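Local coordinates for protein putative isochorismatase (Burkholderia xenovorans, PDB 3OQP) that probably acts as a hydrolase of the isochorismatase family, belonging to the group related to nicotinamidases, at residues E138-A143 with A177-W182; V11-N16 with V54-P59; L23-P28 with G145-E150. All coordinates share one frame; numbering follows the deposited sequence.

Interaction 1. Residues E138-A143 with A177-W182; sequences EFLHDA and ASTDEW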
loop_
_atom_site.group_PDB
_atom_site.type_symbol
_atom_site.label_atom_id
_atom_site.label_comp_id
_atom_site.label_asym_id
_atom_site.label_seq_id
_atom_site.Cartn_x
_atom_site.Cartn_y
_atom_site.Cartn_z
ATOM N N GLU A 138 0.566 -0.892 14.195
ATOM C CA GLU A 138 1.876 -1.482 14.417
ATOM C C GLU A 138 2.023 -2.644 13.432
ATOM O O GLU A 138 1.042 -3.327 13.066
ATOM C CB GLU A 138 1.985 -1.979 15.860
ATOM C CG GLU A 138 1.843 -0.825 16.853
ATOM C CD GLU A 138 1.736 -1.237 18.292
ATOM O OE1 GLU A 138 1.192 -2.319 18.581
ATOM O OE2 GLU A 138 2.155 -0.421 19.154
ATOM N N PHE A 139 3.261 -2.880 12.980
ATOM C CA PHE A 139 3.563 -3.957 11.996
ATOM C C PHE A 139 4.767 -4.717 12.495
ATOM O O PHE A 139 5.835 -4.096 12.724
ATOM C CB PHE A 139 3.846 -3.325 10.628
ATOM C CG PHE A 139 4.265 -4.286 9.554
ATOM C CD1 PHE A 139 3.342 -5.049 8.882
ATOM C CD2 PHE A 139 5.593 -4.401 9.194
ATOM C CE1 PHE A 139 3.770 -5.887 7.893
ATOM C CE2 PHE A 139 5.958 -5.293 8.160
ATOM C CZ PHE A 139 5.056 -6.039 7.560
ATOM N N LEU A 140 4.597 -6.018 12.736
ATOM C CA LEU A 140 5.646 -6.854 13.254
ATOM C C LEU A 140 6.449 -7.448 12.084
ATOM O O LEU A 140 5.985 -8.391 11.409
ATOM C CB LEU A 140 5.100 -7.918 14.210
ATOM C CG LEU A 140 4.282 -7.321 15.357
ATOM C CD1 LEU A 140 3.923 -8.388 16.406
ATOM C CD2 LEU A 140 4.907 -6.058 15.989
ATOM N N HIS A 141 7.648 -6.883 11.838
ATOM C CA HIS A 141 8.373 -7.156 10.595
ATOM C C HIS A 141 8.860 -8.622 10.538
ATOM O O HIS A 141 9.250 -9.100 9.477
ATOM C CB HIS A 141 9.505 -6.184 10.366
ATOM C CG HIS A 141 10.550 -6.257 11.407
ATOM N ND1 HIS A 141 11.384 -7.334 11.513
ATOM C CD2 HIS A 141 10.863 -5.400 12.390
ATOM C CE1 HIS A 141 12.254 -7.069 12.482
ATOM N NE2 HIS A 141 11.921 -5.935 13.064
ATOM N N ASP A 142 8.904 -9.297 11.672
ATOM C CA ASP A 142 9.416 -10.666 11.765
ATOM C C ASP A 142 8.293 -11.691 11.942
ATOM O O ASP A 142 8.562 -12.887 12.127
ATOM C CB ASP A 142 10.489 -10.723 12.846
ATOM C CG ASP A 142 9.956 -10.405 14.226
ATOM O OD1 ASP A 142 8.771 -10.185 14.390
ATOM O OD2 ASP A 142 10.826 -10.326 15.135
ATOM N N ALA A 143 7.020 -11.230 11.861
ATOM C CA ALA A 143 5.818 -12.042 11.966
ATOM C C ALA A 143 4.916 -11.840 10.766
ATOM O O ALA A 143 3.715 -12.111 10.837
ATOM C CB ALA A 143 5.119 -11.742 13.269
ATOM N N ALA A 177 8.199 -2.939 14.160
ATOM C CA ALA A 177 8.989 -3.439 15.282
ATOM C C ALA A 177 9.105 -4.906 15.247
ATOM O O ALA A 177 8.333 -5.593 14.554
ATOM C CB ALA A 177 8.389 -2.978 16.630
ATOM N N SER A 178 10.005 -5.476 16.021
ATOM C CA SER A 178 10.087 -6.902 16.178
ATOM C C SER A 178 8.999 -7.386 17.140
ATOM O O SER A 178 8.475 -6.628 17.946
ATOM C CB SER A 178 11.446 -7.319 16.700
ATOM O OG SER A 178 11.620 -6.869 18.043
ATOM N N THR A 179 8.759 -8.678 17.083
ATOM C CA THR A 179 7.851 -9.314 18.030
ATOM C C THR A 179 8.341 -9.153 19.461
ATOM O O THR A 179 7.564 -8.853 20.354
ATOM C CB THR A 179 7.642 -10.788 17.630
ATOM O OG1 THR A 179 6.992 -10.861 16.348
ATOM C CG2 THR A 179 6.736 -11.519 18.645
ATOM N N ASP A 180 9.667 -9.252 19.671
ATOM C CA ASP A 180 10.212 -9.078 21.014
ATOM C C ASP A 180 9.896 -7.656 21.549
ATOM O O ASP A 180 9.464 -7.491 22.712
ATOM C CB ASP A 180 11.742 -9.219 21.059
ATOM C CG ASP A 180 12.286 -10.488 20.436
ATOM O OD1 ASP A 180 11.718 -11.579 20.694
ATOM O OD2 ASP A 180 13.358 -10.356 19.742
ATOM N N GLU A 181 10.092 -6.677 20.668
ATOM C CA GLU A 181 9.840 -5.269 20.939
ATOM C C GLU A 181 8.373 -4.986 21.284
ATOM O O GLU A 181 8.073 -4.258 22.216
ATOM C CB GLU A 181 10.300 -4.433 19.736
ATOM C CG GLU A 181 11.798 -4.369 19.625
ATOM C CD GLU A 181 12.384 -3.673 18.397
ATOM O OE1 GLU A 181 11.821 -3.561 17.276
ATOM O OE2 GLU A 181 13.543 -3.239 18.597
ATOM N N TRP A 182 7.475 -5.621 20.556
ATOM C CA TRP A 182 6.022 -5.502 20.770
ATOM C C TRP A 182 5.620 -6.095 22.102
ATOM O O TRP A 182 4.886 -5.456 22.885
ATOM C CB TRP A 182 5.239 -6.157 19.637
ATOM C CG TRP A 182 3.800 -5.957 19.797
ATOM C CD1 TRP A 182 3.140 -4.802 19.567
ATOM C CD2 TRP A 182 2.838 -6.941 20.214
ATOM N NE1 TRP A 182 1.788 -5.009 19.807
ATOM C CE2 TRP A 182 1.582 -6.312 20.206
ATOM C CE3 TRP A 182 2.911 -8.295 20.595
ATOM C CZ2 TRP A 182 0.409 -7.005 20.522
ATOM C CZ3 TRP A 182 1.747 -8.961 20.917
ATOM C CH2 TRP A 182 0.531 -8.306 20.924
HETATM O O HOH W 1 13.145 -4.237 14.915
#

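Interaction 2. Residues V11-N16 with V54-P59; sequences VIDVQN and VQNFAP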
loop_
_atom_site.group_PDB
_atom_site.type_symbol
_atom_site.label_atom_id
_atom_site.label_comp_id
_atom_site.label_asym_id
_atom_site.label_seq_id
_atom_site.Cartn_x
_atom_site.Cartn_y
_atom_site.Cartn_z
ATOM N N VAL A 11 -4.175 -11.376 12.993
ATOM C CA VAL A 11 -3.355 -12.421 12.431
ATOM C C VAL A 11 -3.900 -12.717 11.069
ATOM O O VAL A 11 -4.970 -13.379 10.940
ATOM C CB VAL A 11 -3.417 -13.671 13.346
ATOM C CG1 VAL A 11 -2.499 -14.735 12.823
ATOM C CG2 VAL A 11 -2.964 -13.256 14.774
ATOM N N ILE A 12 -3.316 -12.191 9.998
ATOM C CA ILE A 12 -3.913 -12.141 8.668
ATOM C C ILE A 12 -3.469 -13.315 7.828
ATOM O O ILE A 12 -2.273 -13.507 7.522
ATOM C CB ILE A 12 -3.553 -10.816 7.944
ATOM C CG1 ILE A 12 -4.094 -9.625 8.761
ATOM C CG2 ILE A 12 -4.171 -10.824 6.560
ATOM C CD1 ILE A 12 -3.810 -8.257 8.173
ATOM N N ASP A 13 -4.446 -14.123 7.440
ATOM C CA ASP A 13 -4.291 -15.155 6.406
ATOM C C ASP A 13 -3.116 -16.096 6.646
ATOM O O ASP A 13 -2.381 -16.448 5.707
ATOM C CB ASP A 13 -4.215 -14.552 5.016
ATOM C CG ASP A 13 -5.443 -13.722 4.645
ATOM O OD1 ASP A 13 -6.425 -13.652 5.411
ATOM O OD2 ASP A 13 -5.416 -13.102 3.530
ATOM N N VAL A 14 -2.995 -16.606 7.871
ATOM C CA VAL A 14 -1.980 -17.566 8.202
ATOM C C VAL A 14 -2.481 -18.952 7.884
ATOM O O VAL A 14 -2.922 -19.710 8.755
ATOM C CB VAL A 14 -1.407 -17.311 9.647
ATOM C CG1 VAL A 14 -0.329 -18.397 9.997
ATOM C CG2 VAL A 14 -0.831 -15.883 9.840
ATOM N N GLN A 15 -2.394 -19.221 6.585
ATOM C CA GLN A 15 -2.979 -20.372 5.932
ATOM C C GLN A 15 -1.961 -21.221 5.232
ATOM O O GLN A 15 -0.835 -20.774 4.904
ATOM C CB GLN A 15 -4.005 -19.827 4.937
ATOM C CG GLN A 15 -5.270 -19.256 5.606
ATOM C CD GLN A 15 -6.136 -18.413 4.694
ATOM O OE1 GLN A 15 -6.048 -17.184 4.664
ATOM N NE2 GLN A 15 -6.996 -19.075 3.934
ATOM N N ASN A 16 -2.282 -22.513 5.053
ATOM C CA ASN A 16 -1.325 -23.466 4.548
ATOM C C ASN A 16 -0.787 -23.152 3.179
ATOM O O ASN A 16 0.377 -23.516 2.903
ATOM C CB ASN A 16 -1.947 -24.867 4.504
ATOM C CG ASN A 16 -2.203 -25.436 5.874
ATOM O OD1 ASN A 16 -1.429 -25.170 6.799
ATOM N ND2 ASN A 16 -3.278 -26.235 6.012
ATOM N N VAL A 54 -8.003 -13.729 10.665
ATOM C CA VAL A 54 -8.547 -13.438 9.334
ATOM C C VAL A 54 -8.215 -14.642 8.450
ATOM O O VAL A 54 -7.042 -15.076 8.445
ATOM C CB VAL A 54 -7.960 -12.171 8.747
ATOM C CG1 VAL A 54 -8.568 -11.879 7.364
ATOM C CG2 VAL A 54 -8.133 -10.987 9.749
ATOM N N GLN A 55 -9.196 -15.118 7.681
ATOM C CA GLN A 55 -9.008 -16.205 6.738
ATOM C C GLN A 55 -9.502 -15.734 5.373
ATOM O O GLN A 55 -10.658 -15.279 5.251
ATOM C CB GLN A 55 -9.753 -17.446 7.240
ATOM C CG GLN A 55 -9.520 -18.700 6.420
ATOM C CD GLN A 55 -10.164 -19.952 7.038
ATOM O OE1 GLN A 55 -11.011 -19.866 7.924
ATOM N NE2 GLN A 55 -9.648 -21.107 6.660
ATOM N N ASN A 56 -8.693 -15.952 4.346
ATOM C CA ASN A 56 -8.950 -15.490 2.998
ATOM C C ASN A 56 -9.443 -16.679 2.150
ATOM O O ASN A 56 -8.757 -17.708 2.107
ATOM C CB ASN A 56 -7.680 -14.899 2.389
ATOM C CG ASN A 56 -7.879 -14.353 1.010
ATOM O OD1 ASN A 56 -8.289 -13.200 0.877
ATOM N ND2 ASN A 56 -7.618 -15.181 -0.047
ATOM N N PHE A 57 -10.593 -16.539 1.488
ATOM C CA PHE A 57 -11.038 -17.563 0.583
ATOM C C PHE A 57 -11.233 -17.058 -0.832
ATOM O O PHE A 57 -11.706 -15.952 -1.059
ATOM C CB PHE A 57 -12.388 -18.088 1.059
ATOM C CG PHE A 57 -12.317 -18.911 2.303
ATOM C CD1 PHE A 57 -11.729 -20.177 2.297
ATOM C CD2 PHE A 57 -12.938 -18.484 3.456
ATOM C CE1 PHE A 57 -11.714 -20.955 3.442
ATOM C CE2 PHE A 57 -12.924 -19.281 4.613
ATOM C CZ PHE A 57 -12.305 -20.495 4.587
ATOM N N ALA A 58 -10.941 -17.956 -1.776
ATOM C CA ALA A 58 -11.306 -17.835 -3.181
ATOM C C ALA A 58 -12.276 -19.003 -3.438
ATOM O O ALA A 58 -12.370 -19.955 -2.644
ATOM C CB ALA A 58 -10.124 -17.969 -4.078
ATOM N N PRO A 59 -13.007 -18.939 -4.568
ATOM C CA PRO A 59 -13.930 -20.060 -4.873
ATOM C C PRO A 59 -13.275 -21.444 -4.929
ATOM O O PRO A 59 -12.069 -21.553 -5.245
ATOM C CB PRO A 59 -14.499 -19.669 -6.242
ATOM C CG PRO A 59 -14.498 -18.140 -6.204
ATOM C CD PRO A 59 -13.156 -17.819 -5.503
HETATM O O HOH W 2 -4.965 -16.121 10.061
#

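Interaction 3. Residues L23-P28 with G145-E150; sequences LPIEYP and GSVPYE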
loop_
_atom_site.group_PDB
_atom_site.type_symbol
_atom_site.label_atom_id
_atom_site.label_comp_id
_atom_site.label_asym_id
_atom_site.label_seq_id
_atom_site.Cartn_x
_atom_site.Cartn_y
_atom_site.Cartn_z
ATOM N N LEU A 23 1.819 -20.815 -2.787
ATOM C CA LEU A 23 2.254 -19.412 -2.714
ATOM C C LEU A 23 3.259 -19.279 -1.587
ATOM O O LEU A 23 3.002 -18.627 -0.601
ATOM C CB LEU A 23 1.038 -18.506 -2.562
ATOM C CG LEU A 23 1.266 -16.989 -2.685
ATOM C CD1 LEU A 23 1.885 -16.624 -4.027
ATOM C CD2 LEU A 23 -0.092 -16.260 -2.487
ATOM N N PRO A 24 4.450 -19.879 -1.755
ATOM C CA PRO A 24 5.271 -20.018 -0.581
ATOM C C PRO A 24 5.972 -18.740 -0.175
ATOM O O PRO A 24 6.704 -18.136 -0.963
ATOM C CB PRO A 24 6.277 -21.103 -0.972
ATOM C CG PRO A 24 6.170 -21.269 -2.335
ATOM C CD PRO A 24 4.932 -20.689 -2.877
ATOM N N ILE A 25 5.758 -18.339 1.065
ATOM C CA ILE A 25 6.482 -17.189 1.615
ATOM C C ILE A 25 8.005 -17.424 1.564
ATOM O O ILE A 25 8.465 -18.506 1.991
ATOM C CB ILE A 25 6.006 -16.928 3.049
ATOM C CG1 ILE A 25 4.553 -16.487 3.103
ATOM C CG2 ILE A 25 6.938 -15.930 3.747
ATOM C CD1 ILE A 25 4.257 -15.099 2.491
ATOM N N GLU A 26 8.754 -16.425 1.106
ATOM C CA GLU A 26 10.225 -16.532 0.986
ATOM C C GLU A 26 10.997 -15.566 1.862
ATOM O O GLU A 26 12.159 -15.815 2.078
ATOM C CB GLU A 26 10.732 -16.360 -0.433
ATOM C CG GLU A 26 10.216 -17.432 -1.321
ATOM C CD GLU A 26 10.878 -17.462 -2.711
ATOM O OE1 GLU A 26 11.878 -16.718 -2.952
ATOM O OE2 GLU A 26 10.365 -18.270 -3.522
ATOM N N TYR A 27 10.449 -14.466 2.364
ATOM C CA TYR A 27 11.237 -13.586 3.226
ATOM C C TYR A 27 10.305 -12.776 4.095
ATOM O O TYR A 27 9.314 -12.248 3.587
ATOM C CB TYR A 27 12.033 -12.595 2.408
ATOM C CG TYR A 27 13.074 -11.931 3.268
ATOM C CD1 TYR A 27 12.753 -10.809 4.013
ATOM C CD2 TYR A 27 14.355 -12.464 3.412
ATOM C CE1 TYR A 27 13.695 -10.169 4.837
ATOM C CE2 TYR A 27 15.312 -11.855 4.241
ATOM C CZ TYR A 27 14.992 -10.721 4.955
ATOM O OH TYR A 27 15.970 -10.105 5.732
ATOM N N PRO A 28 10.567 -12.719 5.403
ATOM C CA PRO A 28 11.519 -13.526 6.150
ATOM C C PRO A 28 11.217 -15.013 5.963
ATOM O O PRO A 28 10.172 -15.447 5.456
ATOM C CB PRO A 28 11.285 -13.083 7.610
ATOM C CG PRO A 28 10.764 -11.678 7.474
ATOM C CD PRO A 28 9.869 -11.752 6.264
ATOM N N GLY A 145 5.504 -11.407 6.004
ATOM C CA GLY A 145 6.398 -11.800 4.926
ATOM C C GLY A 145 5.823 -11.684 3.531
ATOM O O GLY A 145 4.588 -11.464 3.365
ATOM N N SER A 146 6.720 -11.864 2.562
ATOM C CA SER A 146 6.442 -11.688 1.144
ATOM C C SER A 146 6.925 -12.867 0.325
ATOM O O SER A 146 7.563 -13.797 0.849
ATOM C CB SER A 146 7.089 -10.392 0.599
ATOM O OG SER A 146 6.558 -9.228 1.220
ATOM N N VAL A 147 6.541 -12.826 -0.943
ATOM C CA VAL A 147 6.912 -13.802 -1.981
ATOM C C VAL A 147 7.558 -12.941 -3.082
ATOM O O VAL A 147 7.300 -11.760 -3.173
ATOM C CB VAL A 147 5.689 -14.570 -2.554
ATOM C CG1 VAL A 147 4.928 -15.221 -1.404
ATOM C CG2 VAL A 147 4.773 -13.687 -3.406
ATOM N N PRO A 148 8.383 -13.535 -3.966
ATOM C CA PRO A 148 8.929 -12.773 -5.118
ATOM C C PRO A 148 7.863 -12.710 -6.234
ATOM O O PRO A 148 6.983 -13.584 -6.357
ATOM C CB PRO A 148 10.141 -13.597 -5.535
ATOM C CG PRO A 148 9.677 -15.000 -5.251
ATOM C CD PRO A 148 8.956 -14.882 -3.893
ATOM N N TYR A 149 7.952 -11.673 -7.059
ATOM C CA TYR A 149 7.041 -11.481 -8.170
ATOM C C TYR A 149 7.858 -11.047 -9.415
ATOM O O TYR A 149 8.827 -10.256 -9.318
ATOM C CB TYR A 149 6.084 -10.302 -7.934
ATOM C CG TYR A 149 4.961 -10.499 -6.951
ATOM C CD1 TYR A 149 4.358 -11.703 -6.741
ATOM C CD2 TYR A 149 4.371 -9.397 -6.376
ATOM C CE1 TYR A 149 3.260 -11.830 -5.894
ATOM C CE2 TYR A 149 3.253 -9.505 -5.519
ATOM C CZ TYR A 149 2.707 -10.732 -5.286
ATOM O OH TYR A 149 1.652 -10.826 -4.408
ATOM N N GLU A 150 7.437 -11.547 -10.545
ATOM C CA GLU A 150 7.897 -11.034 -11.815
ATOM C C GLU A 150 6.707 -10.951 -12.752
ATOM O O GLU A 150 5.966 -11.918 -12.914
ATOM C CB GLU A 150 9.033 -11.899 -12.408
ATOM C CG GLU A 150 9.718 -11.195 -13.580
ATOM C CD GLU A 150 10.992 -11.889 -14.069
ATOM O OE1 GLU A 150 11.366 -12.960 -13.521
ATOM O OE2 GLU A 150 11.581 -11.339 -15.021
#

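Interaction 1. Residues E138-A143 with A177-W182
The indole of W182 has L140 CD1 over one face, 3.9 Å above the ring plane and displaced toward the rim, and E138 OE1 at its edge, in plane. The E138 carboxylate stands at 87° to the indole, and the bond from W182 NE1 to E138 OE1 is weak, 3.0 Å but bent to 128°; T113 is the stronger partner of this oxygen. A water in the plane of the H141 imidazole bridges H141 NE2 to E181 OE1.

D142 CG takes the crowded position between backbone N and carbonyl carbon (chi1 63°), which aims D142 OD1 at T179. D142 OD1 accepts from T179 OG1 above the carboxylate plane (2.7 Å) and from T179 N on its syn lone pair (3.1 Å). N-cap S178 and E181 form a capping box: E181 N donates to S178 OG (3.0 Å), S178 N to E181 OE1. Parallel pairing supplies A177 N to F139 O (3.0 Å) and H141 N to A177 O (3.1 Å). The last strand pair of the alpha/beta sheet thus runs straight into an N-capped helix, with D142 an extra acceptor.

Strand 136-140 lies between strand 111-115 and edge strand 175-177, helix 30-47 against A143 and T179, helix 158-173 against F139.

Interaction 2. Residues V11-N16 with V54-P59
Two side chains with CG anti to their carbonyl carbons, D13 (chi1 -59°) and Q15 (chi1 -72°), bring their polar ends to the neighbouring strand. The motif is a beta-alpha-beta crossover: strand 7-12, helix 30-47 and strand 51-56, whose outer members pair in parallel with I12 opposite V54. V54 N donates to V11 O at 3.1 Å, and D13 N to V54 O at 2.9 Å. Past I12 the backbone leaves the sheet, through a left-handed conformation at D13 and an inverse gamma turn centred on V14.

Q15 then takes over the pairing with its side chain. Its amide clasps the backbone of N56 at both polar atoms: N56 N donates to Q15 OE1 at 2.9 Å, from above the carbonyl plane. D13 OD2 is in close touch with N56 CB, 3.1 Å away, and forms a salt bridge with K89, which also bonds N56 OD1. This Asp-Lys pairing at the end of the first strand is consistent with part of the catalytic triad of isochorismatase-like hydrolases.

Where the two chains diverge, water 2 donates to V11 O and to V54 O and accepts from V14 N, linking the two backbones. The second half of the clasp is almost perfectly straight: Q15 NE2, also bonded to A72 O, lies in the carbonyl plane of N56 and donates to a lone pair of N56 O at 2.9 Å and 178°.

Interaction 3. Residues L23-P28 with G145-E150
The backbone of E26 and Y27 is gripped tightly by S146, whereas the side chains of the same two residues lie at the exposed margin, the Y27 ring leading away from 145-150. In the tight part Y27 and S146 make an isolated antiparallel, hydrogen-bonded pair, and the extra residue E26 opposite S146 makes it a classic bulge. E26 N donates to S146 O at 2.9 Å and 163°, in the carbonyl plane, whereas the second donor to that oxygen, Y27 N, is weak at 3.3 Å from S146 O. In return S146 N donates to Y27 O at 2.8 Å, nearly along the C=O axis, so this bond is both short and well aligned. With only hydrogens on its CA, G145 can bring that atom within 3.2 Å of Y27 O; a beta carbon there would crowd I25 CG2 and Y27 O and, at these backbone angles, the preceding carbonyl as well. P28, joined by a cis peptide bond, sets its ring CD against G145 CA.

Further along, V147 supplies the apolar contacts with L23 and I25. V147 CG1, anti to the carbonyl carbon (chi1 -55°), sits 4.0 Å from I25 CD1 and also lies 3.4 Å from P24 O, while V147 CG2 meets L23 CD1 more loosely at 4.2 Å.

On the solvent side the extended E26 crosses P148 at about a right angle, with E26 CD 3.4 Å from P148 CD in van der Waals contact.

S146 OG bonds H120 ND1 and Y149 OH bonds H120 NE2, so both nitrogens of that imidazole are held from 145-150. The contact joins the loop between strand 7-12 and helix 30-47 to the chain leading into strand 149-151, with helix 158-173 on E26, P28 and S146, and N201 of the second subunit on L23 and V147.

Interactions 1 and 2 reach the same parallel six-stranded sheet on opposite sides of the chain's centre, their centres about 20 Å apart: one at edge strand 175-177, the other in the beta-alpha-beta unit of strands 7-12 and 51-56. Helix 30-47 packs on residues of both. Along the chain interaction 2 closes before interaction 1 opens, whereas interaction 3 crosses both, joining the loop after strand 7-12 to the segment following strand 136-140. Its centre lies about 18 Å from that of interaction 1, which it touches where H141 O packs on P28 CG, and about 16 Å from that of interaction 2. Early and late parts of one isochorismatase-family domain are thereby tied together.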